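Local coordinates for protein adhesin LabA (Helicobacter pylori, PDB 6GMM) that probably binds LacdiNAc-bearing glycans of the gastric mucosa as an outer-membrane lectin-type adhesin, helping the bacterium attach to its host, at residues Leu12-Asn23 with Tyr435-Gln446; Ser221-Lys229 with Pro315-Leu323. All blocks are in the same frame, centred on the assembly; numbering follows the deposited sequence.

Contact 1: residues Leu12-Asn23 with Tyr435-Gln446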
loop_
_atom_site.group_PDB
_atom_site.type_symbol
_atom_site.label_atom_id
_atom_site.label_comp_id
_atom_site.label_asym_id
_atom_site.label_seq_id
_atom_site.Cartn_x
_atom_site.Cartn_y
_atom_site.Cartn_z
ATOM N N LEU A 12 8.379 -35.439 -5.925
ATOM C CA LEU A 12 7.896 -36.034 -4.690
ATOM C C LEU A 12 7.935 -35.017 -3.567
ATOM O O LEU A 12 6.936 -34.875 -2.858
ATOM C CB LEU A 12 8.691 -37.301 -4.334
ATOM C CG LEU A 12 8.352 -38.010 -3.017
ATOM C CD1 LEU A 12 6.962 -38.633 -3.042
ATOM C CD2 LEU A 12 9.391 -39.073 -2.703
ATOM N N ASN A 13 9.054 -34.261 -3.454
ATOM C CA ASN A 13 9.230 -33.234 -2.426
ATOM C C ASN A 13 8.131 -32.188 -2.446
ATOM O O ASN A 13 7.608 -31.848 -1.382
ATOM C CB ASN A 13 10.617 -32.585 -2.478
ATOM C CG ASN A 13 10.865 -31.599 -1.353
ATOM O OD1 ASN A 13 10.552 -31.842 -0.177
ATOM N ND2 ASN A 13 11.413 -30.452 -1.698
ATOM N N ASN A 14 7.740 -31.723 -3.638
ATOM C CA ASN A 14 6.686 -30.717 -3.730
ATOM C C ASN A 14 5.317 -31.291 -3.359
ATOM O O ASN A 14 4.520 -30.585 -2.737
ATOM C CB ASN A 14 6.689 -29.990 -5.087
ATOM C CG ASN A 14 7.937 -29.165 -5.325
ATOM O OD1 ASN A 14 8.446 -28.440 -4.440
ATOM N ND2 ASN A 14 8.441 -29.240 -6.544
ATOM N N LEU A 15 5.092 -32.585 -3.632
ATOM C CA LEU A 15 3.865 -33.280 -3.240
ATOM C C LEU A 15 3.827 -33.396 -1.700
ATOM O O LEU A 15 2.762 -33.272 -1.100
ATOM C CB LEU A 15 3.809 -34.689 -3.865
ATOM C CG LEU A 15 3.428 -34.805 -5.351
ATOM C CD1 LEU A 15 3.811 -36.185 -5.895
ATOM C CD2 LEU A 15 1.934 -34.597 -5.556
ATOM N N LEU A 16 4.994 -33.632 -1.076
ATOM C CA LEU A 16 5.119 -33.761 0.376
ATOM C C LEU A 16 4.799 -32.443 1.074
ATOM O O LEU A 16 4.030 -32.433 2.033
ATOM C CB LEU A 16 6.505 -34.275 0.764
ATOM C CG LEU A 16 6.760 -35.772 0.500
ATOM C CD1 LEU A 16 8.193 -36.145 0.843
ATOM C CD2 LEU A 16 5.781 -36.652 1.262
ATOM N N THR A 17 5.343 -31.336 0.541
ATOM C CA THR A 17 5.118 -29.957 0.994
ATOM C C THR A 17 3.625 -29.628 0.896
ATOM O O THR A 17 3.011 -29.239 1.897
ATOM C CB THR A 17 6.020 -29.041 0.177
ATOM O OG1 THR A 17 7.361 -29.326 0.568
ATOM C CG2 THR A 17 5.724 -27.525 0.387
ATOM N N ASN A 18 3.029 -29.888 -0.272
ATOM C CA ASN A 18 1.602 -29.639 -0.502
ATOM C C ASN A 18 0.732 -30.470 0.426
ATOM O O ASN A 18 -0.235 -29.956 0.979
ATOM C CB ASN A 18 1.228 -29.868 -1.976
ATOM C CG ASN A 18 1.690 -28.768 -2.916
ATOM O OD1 ASN A 18 2.219 -27.730 -2.508
ATOM N ND2 ASN A 18 1.510 -28.979 -4.211
ATOM N N TYR A 19 1.111 -31.744 0.639
ATOM C CA TYR A 19 0.407 -32.674 1.513
ATOM C C TYR A 19 0.471 -32.161 2.963
ATOM O O TYR A 19 -0.566 -32.022 3.610
ATOM C CB TYR A 19 1.077 -34.068 1.404
ATOM C CG TYR A 19 0.522 -35.156 2.300
ATOM C CD1 TYR A 19 1.107 -35.439 3.532
ATOM C CD2 TYR A 19 -0.510 -35.984 1.869
ATOM C CE1 TYR A 19 0.612 -36.452 4.357
ATOM C CE2 TYR A 19 -1.012 -37.001 2.684
ATOM C CZ TYR A 19 -0.438 -37.240 3.924
ATOM O OH TYR A 19 -0.879 -38.274 4.728
ATOM N N SER A 20 1.694 -31.910 3.463
ATOM C CA SER A 20 1.980 -31.473 4.830
ATOM C C SER A 20 1.174 -30.244 5.245
ATOM O O SER A 20 0.601 -30.238 6.344
ATOM C CB SER A 20 3.468 -31.193 4.990
ATOM O OG SER A 20 3.737 -30.715 6.296
ATOM N N VAL A 21 1.144 -29.213 4.350
ATOM C CA VAL A 21 0.465 -27.936 4.503
ATOM C C VAL A 21 -1.064 -28.117 4.500
ATOM O O VAL A 21 -1.748 -27.577 5.381
ATOM C CB VAL A 21 0.970 -26.941 3.415
ATOM C CG1 VAL A 21 -0.012 -25.797 3.152
ATOM C CG2 VAL A 21 2.359 -26.408 3.759
ATOM N N LEU A 22 -1.593 -28.895 3.528
ATOM C CA LEU A 22 -3.021 -29.157 3.430
ATOM C C LEU A 22 -3.477 -29.978 4.650
ATOM O O LEU A 22 -4.579 -29.777 5.168
ATOM C CB LEU A 22 -3.314 -29.870 2.105
ATOM C CG LEU A 22 -4.757 -30.164 1.722
ATOM C CD1 LEU A 22 -5.624 -28.939 1.837
ATOM C CD2 LEU A 22 -4.824 -30.691 0.315
ATOM N N ASN A 23 -2.588 -30.822 5.164
ATOM C CA ASN A 23 -2.900 -31.614 6.333
ATOM C C ASN A 23 -3.036 -30.737 7.574
ATOM O O ASN A 23 -4.073 -30.800 8.233
ATOM C CB ASN A 23 -1.886 -32.726 6.551
ATOM C CG ASN A 23 -2.380 -33.730 7.554
ATOM O OD1 ASN A 23 -3.548 -34.137 7.538
ATOM N ND2 ASN A 23 -1.532 -34.067 8.501
ATOM N N TYR A 435 -4.819 -38.386 8.246
ATOM C CA TYR A 435 -3.599 -38.475 7.466
ATOM C C TYR A 435 -2.413 -38.023 8.284
ATOM O O TYR A 435 -2.553 -37.213 9.208
ATOM C CB TYR A 435 -3.725 -37.699 6.152
ATOM C CG TYR A 435 -4.730 -38.302 5.195
ATOM C CD1 TYR A 435 -4.341 -39.240 4.248
ATOM C CD2 TYR A 435 -6.066 -37.894 5.205
ATOM C CE1 TYR A 435 -5.257 -39.774 3.342
ATOM C CE2 TYR A 435 -6.992 -38.426 4.307
ATOM C CZ TYR A 435 -6.583 -39.375 3.384
ATOM O OH TYR A 435 -7.490 -39.933 2.519
ATOM N N TYR A 436 -1.256 -38.618 8.001
ATOM C CA TYR A 436 -0.034 -38.358 8.739
ATOM C C TYR A 436 1.129 -38.245 7.787
ATOM O O TYR A 436 1.046 -38.686 6.638
ATOM C CB TYR A 436 0.209 -39.493 9.776
ATOM C CG TYR A 436 -0.917 -39.642 10.784
ATOM C CD1 TYR A 436 -0.908 -38.931 11.982
ATOM C CD2 TYR A 436 -1.993 -40.495 10.540
ATOM C CE1 TYR A 436 -1.950 -39.044 12.900
ATOM C CE2 TYR A 436 -3.048 -40.609 11.446
ATOM C CZ TYR A 436 -3.021 -39.881 12.627
ATOM O OH TYR A 436 -4.051 -39.991 13.527
ATOM N N ILE A 437 2.210 -37.637 8.265
ATOM C CA ILE A 437 3.450 -37.469 7.528
ATOM C C ILE A 437 4.638 -37.609 8.491
ATOM O O ILE A 437 4.610 -37.042 9.588
ATOM C CB ILE A 437 3.474 -36.183 6.635
ATOM C CG1 ILE A 437 4.760 -36.113 5.782
ATOM C CG2 ILE A 437 3.220 -34.862 7.420
ATOM C CD1 ILE A 437 4.707 -35.183 4.578
ATOM N N ASP A 438 5.648 -38.400 8.095
ATOM C CA ASP A 438 6.865 -38.594 8.872
ATOM C C ASP A 438 7.805 -37.480 8.490
ATOM O O ASP A 438 8.287 -37.431 7.348
ATOM C CB ASP A 438 7.486 -39.962 8.567
ATOM C CG ASP A 438 8.609 -40.332 9.508
ATOM O OD1 ASP A 438 9.665 -39.649 9.478
ATOM O OD2 ASP A 438 8.449 -41.308 10.251
ATOM N N SER A 439 8.011 -36.534 9.429
ATOM C CA SER A 439 8.853 -35.340 9.260
ATOM C C SER A 439 10.297 -35.669 8.900
ATOM O O SER A 439 10.923 -34.922 8.146
ATOM C CB SER A 439 8.830 -34.510 10.539
ATOM O OG SER A 439 7.541 -33.965 10.762
ATOM N N ASN A 440 10.817 -36.788 9.442
ATOM C CA ASN A 440 12.181 -37.260 9.229
ATOM C C ASN A 440 12.388 -37.819 7.836
ATOM O O ASN A 440 13.384 -37.475 7.197
ATOM C CB ASN A 440 12.591 -38.243 10.322
ATOM C CG ASN A 440 12.423 -37.645 11.701
ATOM O OD1 ASN A 440 12.922 -36.551 11.992
ATOM N ND2 ASN A 440 11.641 -38.302 12.547
ATOM N N ILE A 441 11.431 -38.634 7.331
ATOM C CA ILE A 441 11.537 -39.135 5.961
ATOM C C ILE A 441 11.365 -37.942 4.993
ATOM O O ILE A 441 12.092 -37.868 3.999
ATOM C CB ILE A 441 10.633 -40.374 5.655
ATOM C CG1 ILE A 441 10.792 -41.474 6.748
ATOM C CG2 ILE A 441 10.952 -40.957 4.263
ATOM C CD1 ILE A 441 9.638 -42.495 6.839
ATOM N N HIS A 442 10.491 -36.957 5.354
ATOM C CA HIS A 442 10.249 -35.737 4.565
ATOM C C HIS A 442 11.539 -34.919 4.440
ATOM O O HIS A 442 11.954 -34.648 3.322
ATOM C CB HIS A 442 9.125 -34.891 5.194
ATOM C CG HIS A 442 8.632 -33.744 4.356
ATOM N ND1 HIS A 442 7.693 -32.850 4.851
ATOM C CD2 HIS A 442 8.957 -33.379 3.091
ATOM C CE1 HIS A 442 7.468 -31.989 3.871
ATOM N NE2 HIS A 442 8.230 -32.244 2.805
ATOM N N SER A 443 12.195 -34.607 5.583
ATOM C CA SER A 443 13.484 -33.914 5.657
ATOM C C SER A 443 14.514 -34.610 4.778
ATOM O O SER A 443 15.189 -33.954 3.986
ATOM C CB SER A 443 13.994 -33.881 7.096
ATOM O OG SER A 443 13.279 -32.924 7.861
ATOM N N GLN A 444 14.593 -35.938 4.886
ATOM C CA GLN A 444 15.477 -36.781 4.091
ATOM C C GLN A 444 15.242 -36.596 2.602
ATOM O O GLN A 444 16.207 -36.390 1.883
ATOM C CB GLN A 444 15.321 -38.246 4.479
ATOM C CG GLN A 444 16.262 -38.657 5.592
ATOM C CD GLN A 444 16.197 -40.134 5.874
ATOM O OE1 GLN A 444 15.117 -40.725 5.999
ATOM N NE2 GLN A 444 17.356 -40.750 6.047
ATOM N N VAL A 445 13.970 -36.584 2.154
ATOM C CA VAL A 445 13.602 -36.397 0.751
ATOM C C VAL A 445 13.977 -34.989 0.291
ATOM O O VAL A 445 14.651 -34.843 -0.729
ATOM C CB VAL A 445 12.114 -36.785 0.503
ATOM C CG1 VAL A 445 11.556 -36.198 -0.797
ATOM C CG2 VAL A 445 11.962 -38.299 0.512
ATOM N N GLN A 446 13.593 -33.969 1.089
ATOM C CA GLN A 446 13.843 -32.542 0.904
ATOM C C GLN A 446 15.347 -32.323 0.696
ATOM O O GLN A 446 15.756 -31.631 -0.243
ATOM C CB GLN A 446 13.380 -31.807 2.175
ATOM C CG GLN A 446 12.726 -30.445 1.974
ATOM C CD GLN A 446 11.779 -30.126 3.123
ATOM O OE1 GLN A 446 12.003 -30.494 4.296
ATOM N NE2 GLN A 446 10.686 -29.438 2.806
#
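The imidazole of H442 is the chief bump of this contact: it fits as a knob into the hole formed by N13, L16, T17 and S20 on helix 4-28. With CG anti to the backbone N (chi1 -170°), the ring reaches across to the neighbouring helix, and H442 NE2 lies 3.4 Å from L16 CB. T17 OG1 sits in the plane of the imidazole at its edge, 3.8 Å from H442 NE2, while T17 OG1 bonds back to N13 O.

One turn further along helix 439-452, V445 packs against L16: V445 CG1 meets L16 CD1 at 3.7 Å, the two side chains crossing at about a right angle, and L12 CD2 touches the same valine. The other branch of L16, CD2, turns to I437 CD1 (3.8 Å); L16 thus touches both helix 439-452, through CD1, and strand 433-437, through CD2. At the end of the contact, N13 OD1 rests on Q446 CG at 3.4 Å, with the two amide planes nearly perpendicular.

The ring of Y19 reaches strand 433-437, I437 CB lying at its edge 3.7 Å from Y19 CE1. Y19 OH donates to Y436 O at 2.7 Å, from above the carbonyl plane, and also touches Y435 CB. N23 ND2 adds a weak bond to Y435 O. V419 of the partner strand 419-423 packs on both L16 and Y19, and L415 backs L12 and V445.

Segments 12-23 and 439-446 run roughly antiparallel, 142° between their N-to-C directions. Chemically the interface is mixed, apolar around L16, V445 and I437 and polar around H442, with Y19 OH tying helix 4-28 to the strand; N13 OD1 and H442 NE2 are buried without a partner in the model, consistent with a knob placed by shape rather than by a bond of its own.

Contact 2: residues Ser221-Lys229 with Pro315-Leu323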
loop_
_atom_site.group_PDB
_atom_site.type_symbol
_atom_site.label_atom_id
_atom_site.label_comp_id
_atom_site.label_asym_id
_atom_site.label_seq_id
_atom_site.Cartn_x
_atom_site.Cartn_y
_atom_site.Cartn_z
ATOM N N SER A 221 21.835 21.773 -10.482
ATOM C CA SER A 221 20.478 22.321 -10.622
ATOM C C SER A 221 20.094 23.200 -9.428
ATOM O O SER A 221 20.944 23.501 -8.589
ATOM C CB SER A 221 19.452 21.203 -10.769
ATOM O OG SER A 221 19.034 20.752 -9.492
ATOM N N LEU A 222 18.803 23.591 -9.350
ATOM C CA LEU A 222 18.255 24.393 -8.266
ATOM C C LEU A 222 18.016 23.589 -7.004
ATOM O O LEU A 222 17.835 24.197 -5.941
ATOM C CB LEU A 222 16.930 25.052 -8.681
ATOM C CG LEU A 222 16.994 26.181 -9.691
ATOM C CD1 LEU A 222 15.618 26.451 -10.230
ATOM C CD2 LEU A 222 17.585 27.449 -9.088
ATOM N N TRP A 223 17.956 22.231 -7.116
ATOM C CA TRP A 223 17.714 21.340 -5.993
ATOM C C TRP A 223 18.813 20.298 -5.872
ATOM O O TRP A 223 19.262 19.742 -6.882
ATOM C CB TRP A 223 16.354 20.616 -6.138
ATOM C CG TRP A 223 15.217 21.487 -6.604
ATOM C CD1 TRP A 223 14.229 22.033 -5.837
ATOM C CD2 TRP A 223 14.906 21.824 -7.961
ATOM N NE1 TRP A 223 13.351 22.744 -6.630
ATOM C CE2 TRP A 223 13.741 22.627 -7.939
ATOM C CE3 TRP A 223 15.525 21.564 -9.196
ATOM C CZ2 TRP A 223 13.202 23.196 -9.100
ATOM C CZ3 TRP A 223 14.992 22.132 -10.343
ATOM C CH2 TRP A 223 13.843 22.932 -10.289
ATOM N N GLU A 224 19.208 19.992 -4.625
ATOM C CA GLU A 224 20.171 18.924 -4.325
ATOM C C GLU A 224 19.507 17.603 -4.686
ATOM O O GLU A 224 18.293 17.476 -4.519
ATOM C CB GLU A 224 20.530 18.917 -2.832
ATOM C CG GLU A 224 21.437 20.061 -2.416
ATOM C CD GLU A 224 22.870 19.983 -2.912
ATOM O OE1 GLU A 224 23.332 18.873 -3.263
ATOM O OE2 GLU A 224 23.542 21.037 -2.919
ATOM N N GLY A 225 20.274 16.662 -5.231
ATOM C CA GLY A 225 19.742 15.351 -5.606
ATOM C C GLY A 225 19.062 15.290 -6.961
ATOM O O GLY A 225 18.817 14.192 -7.463
ATOM N N ILE A 226 18.751 16.468 -7.566
ATOM C CA ILE A 226 18.145 16.596 -8.884
ATOM C C ILE A 226 19.266 17.011 -9.845
ATOM O O ILE A 226 19.838 18.089 -9.709
ATOM C CB ILE A 226 16.979 17.618 -8.844
ATOM C CG1 ILE A 226 15.833 17.164 -7.878
ATOM C CG2 ILE A 226 16.463 17.965 -10.240
ATOM C CD1 ILE A 226 15.027 15.890 -8.234
ATOM N N TYR A 227 19.611 16.112 -10.769
ATOM C CA TYR A 227 20.695 16.273 -11.741
ATOM C C TYR A 227 20.101 16.405 -13.141
ATOM O O TYR A 227 19.319 15.548 -13.568
ATOM C CB TYR A 227 21.651 15.055 -11.668
ATOM C CG TYR A 227 22.131 14.728 -10.268
ATOM C CD1 TYR A 227 23.250 15.356 -9.728
ATOM C CD2 TYR A 227 21.458 13.800 -9.479
ATOM C CE1 TYR A 227 23.692 15.063 -8.436
ATOM C CE2 TYR A 227 21.890 13.497 -8.187
ATOM C CZ TYR A 227 23.005 14.134 -7.667
ATOM O OH TYR A 227 23.421 13.831 -6.389
ATOM N N LEU A 228 20.448 17.495 -13.838
ATOM C CA LEU A 228 19.986 17.799 -15.197
ATOM C C LEU A 228 20.610 16.857 -16.236
ATOM O O LEU A 228 21.838 16.736 -16.328
ATOM C CB LEU A 228 20.257 19.275 -15.570
ATOM C CG LEU A 228 19.838 20.352 -14.557
ATOM C CD1 LEU A 228 20.433 21.689 -14.914
ATOM C CD2 LEU A 228 18.325 20.440 -14.417
ATOM N N LYS A 229 19.748 16.180 -16.997
ATOM C CA LYS A 229 20.116 15.230 -18.040
ATOM C C LYS A 229 19.797 15.803 -19.439
ATOM O O LYS A 229 19.487 15.065 -20.374
ATOM C CB LYS A 229 19.409 13.881 -17.794
ATOM C CG LYS A 229 19.865 13.130 -16.534
ATOM C CD LYS A 229 18.925 11.965 -16.209
ATOM C CE LYS A 229 19.271 11.232 -14.930
ATOM N NZ LYS A 229 18.841 11.986 -13.722
ATOM N N PRO A 315 15.952 9.981 -4.849
ATOM C CA PRO A 315 17.278 10.007 -4.205
ATOM C C PRO A 315 17.258 10.639 -2.825
ATOM O O PRO A 315 16.596 11.649 -2.611
ATOM C CB PRO A 315 18.156 10.802 -5.179
ATOM C CG PRO A 315 17.252 11.417 -6.117
ATOM C CD PRO A 315 15.956 10.721 -6.125
ATOM N N ALA A 316 17.963 10.011 -1.889
ATOM C CA ALA A 316 18.080 10.454 -0.505
ATOM C C ALA A 316 18.441 11.948 -0.329
ATOM O O ALA A 316 17.879 12.570 0.567
ATOM C CB ALA A 316 19.067 9.568 0.243
ATOM N N GLU A 317 19.344 12.517 -1.184
ATOM C CA GLU A 317 19.782 13.924 -1.144
ATOM C C GLU A 317 18.640 14.888 -1.419
ATOM O O GLU A 317 18.651 16.003 -0.913
ATOM C CB GLU A 317 20.944 14.230 -2.137
ATOM C CG GLU A 317 22.100 13.243 -2.105
ATOM C CD GLU A 317 21.806 11.892 -2.742
ATOM O OE1 GLU A 317 21.595 11.846 -3.977
ATOM O OE2 GLU A 317 21.735 10.888 -1.995
ATOM N N PHE A 318 17.690 14.486 -2.269
ATOM C CA PHE A 318 16.540 15.315 -2.595
ATOM C C PHE A 318 15.570 15.323 -1.406
ATOM O O PHE A 318 14.899 16.316 -1.163
ATOM C CB PHE A 318 15.846 14.812 -3.882
ATOM C CG PHE A 318 14.653 15.638 -4.309
ATOM C CD1 PHE A 318 14.797 16.989 -4.641
ATOM C CD2 PHE A 318 13.379 15.084 -4.346
ATOM C CE1 PHE A 318 13.695 17.744 -5.035
ATOM C CE2 PHE A 318 12.272 15.853 -4.732
ATOM C CZ PHE A 318 12.442 17.168 -5.082
ATOM N N VAL A 319 15.494 14.230 -0.675
ATOM C CA VAL A 319 14.600 14.163 0.483
ATOM C C VAL A 319 15.187 14.991 1.637
ATOM O O VAL A 319 14.502 15.889 2.119
ATOM C CB VAL A 319 14.211 12.722 0.898
ATOM C CG1 VAL A 319 13.264 12.734 2.106
ATOM C CG2 VAL A 319 13.566 11.976 -0.276
ATOM N N LYS A 320 16.469 14.745 2.016
ATOM C CA LYS A 320 17.105 15.444 3.127
ATOM C C LYS A 320 17.591 16.868 2.805
ATOM O O LYS A 320 17.416 17.736 3.658
ATOM C CB LYS A 320 18.243 14.607 3.777
ATOM C CG LYS A 320 19.484 14.323 2.925
ATOM N N ASP A 321 18.189 17.117 1.618
ATOM C CA ASP A 321 18.781 18.421 1.309
ATOM C C ASP A 321 17.978 19.322 0.342
ATOM O O ASP A 321 18.487 20.335 -0.117
ATOM C CB ASP A 321 20.219 18.242 0.817
ATOM C CG ASP A 321 21.117 17.579 1.834
ATOM O OD1 ASP A 321 21.039 17.948 3.025
ATOM O OD2 ASP A 321 21.899 16.696 1.440
ATOM N N SER A 322 16.716 18.992 0.096
ATOM C CA SER A 322 15.830 19.835 -0.692
ATOM C C SER A 322 14.464 19.854 -0.043
ATOM O O SER A 322 14.040 20.926 0.360
ATOM C CB SER A 322 15.776 19.412 -2.158
ATOM O OG SER A 322 16.958 19.793 -2.846
ATOM N N LEU A 323 13.798 18.680 0.138
ATOM C CA LEU A 323 12.462 18.655 0.742
ATOM C C LEU A 323 12.461 19.077 2.209
ATOM O O LEU A 323 11.611 19.851 2.627
ATOM C CB LEU A 323 11.764 17.292 0.555
ATOM C CG LEU A 323 11.519 16.848 -0.890
ATOM C CD1 LEU A 323 11.166 15.367 -0.955
ATOM C CD2 LEU A 323 10.441 17.680 -1.542
#
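W223 starts the approach with its CB, 3.4 Å from S322 OG and also beside F318 CE1, while its indole turns away to bond V75 O through NE1. The backbone N of W223 is held by S221 OG in an ST turn, and a type II beta turn runs from W223 to I226. E224 lays its backbone along the helix: E224 N is 2.9 Å from S322 OG, and E224 O lies in the plane of the F318 ring, at the edge, and takes a CA-H...O contact from F318 CA at 3.4 Å. E224 CB packs on D321 CB; the carboxylate bends off to S218, its plane nearly perpendicular to that of D321.

G225, with its positive phi of 83°, has the nearest CA-CA approach, 4.4 Å from G225 CA to F318 CA. Its O meets P315 CG. I226, with CG1 beside the backbone N (chi1 -62°), sets CD1 over one face of the F318 ring in a CH-pi contact, I226 CD1 being 3.9 Å from the centroid and 15° off the normal; L323 lies over the opposite face. Y227 OH comes within 3.6 Å of E317 OE1.

Gripped on both faces, the phenyl ring is an apolar core for the loop, whereas the polar chemistry converges on S322 OG, which lies close to both E224 N and E224 O and probably steadies the turn.

How the contacts relate
From the N terminus the chain enters helix 4-28, whose residues 12-23 later meet the far end of the sequence. It then runs through helices 32-50 to 188-205 to the loop 221-229, and contact 2 closes when 315-323 returns after 85 residues, largely helical. The chain goes on through helix 388-408 and strand 419-423 to strand 433-437, where 435-446 begins, and into helix 439-452, closing contact 1; the smaller loop lies wholly within the larger. Contact 1 ties helix 4-28 to strand 433-437 and helix 439-452; contact 2 fastens the loop before helix 234-237 to helix 316-323. The centres of the two contacts are about 53 Å apart.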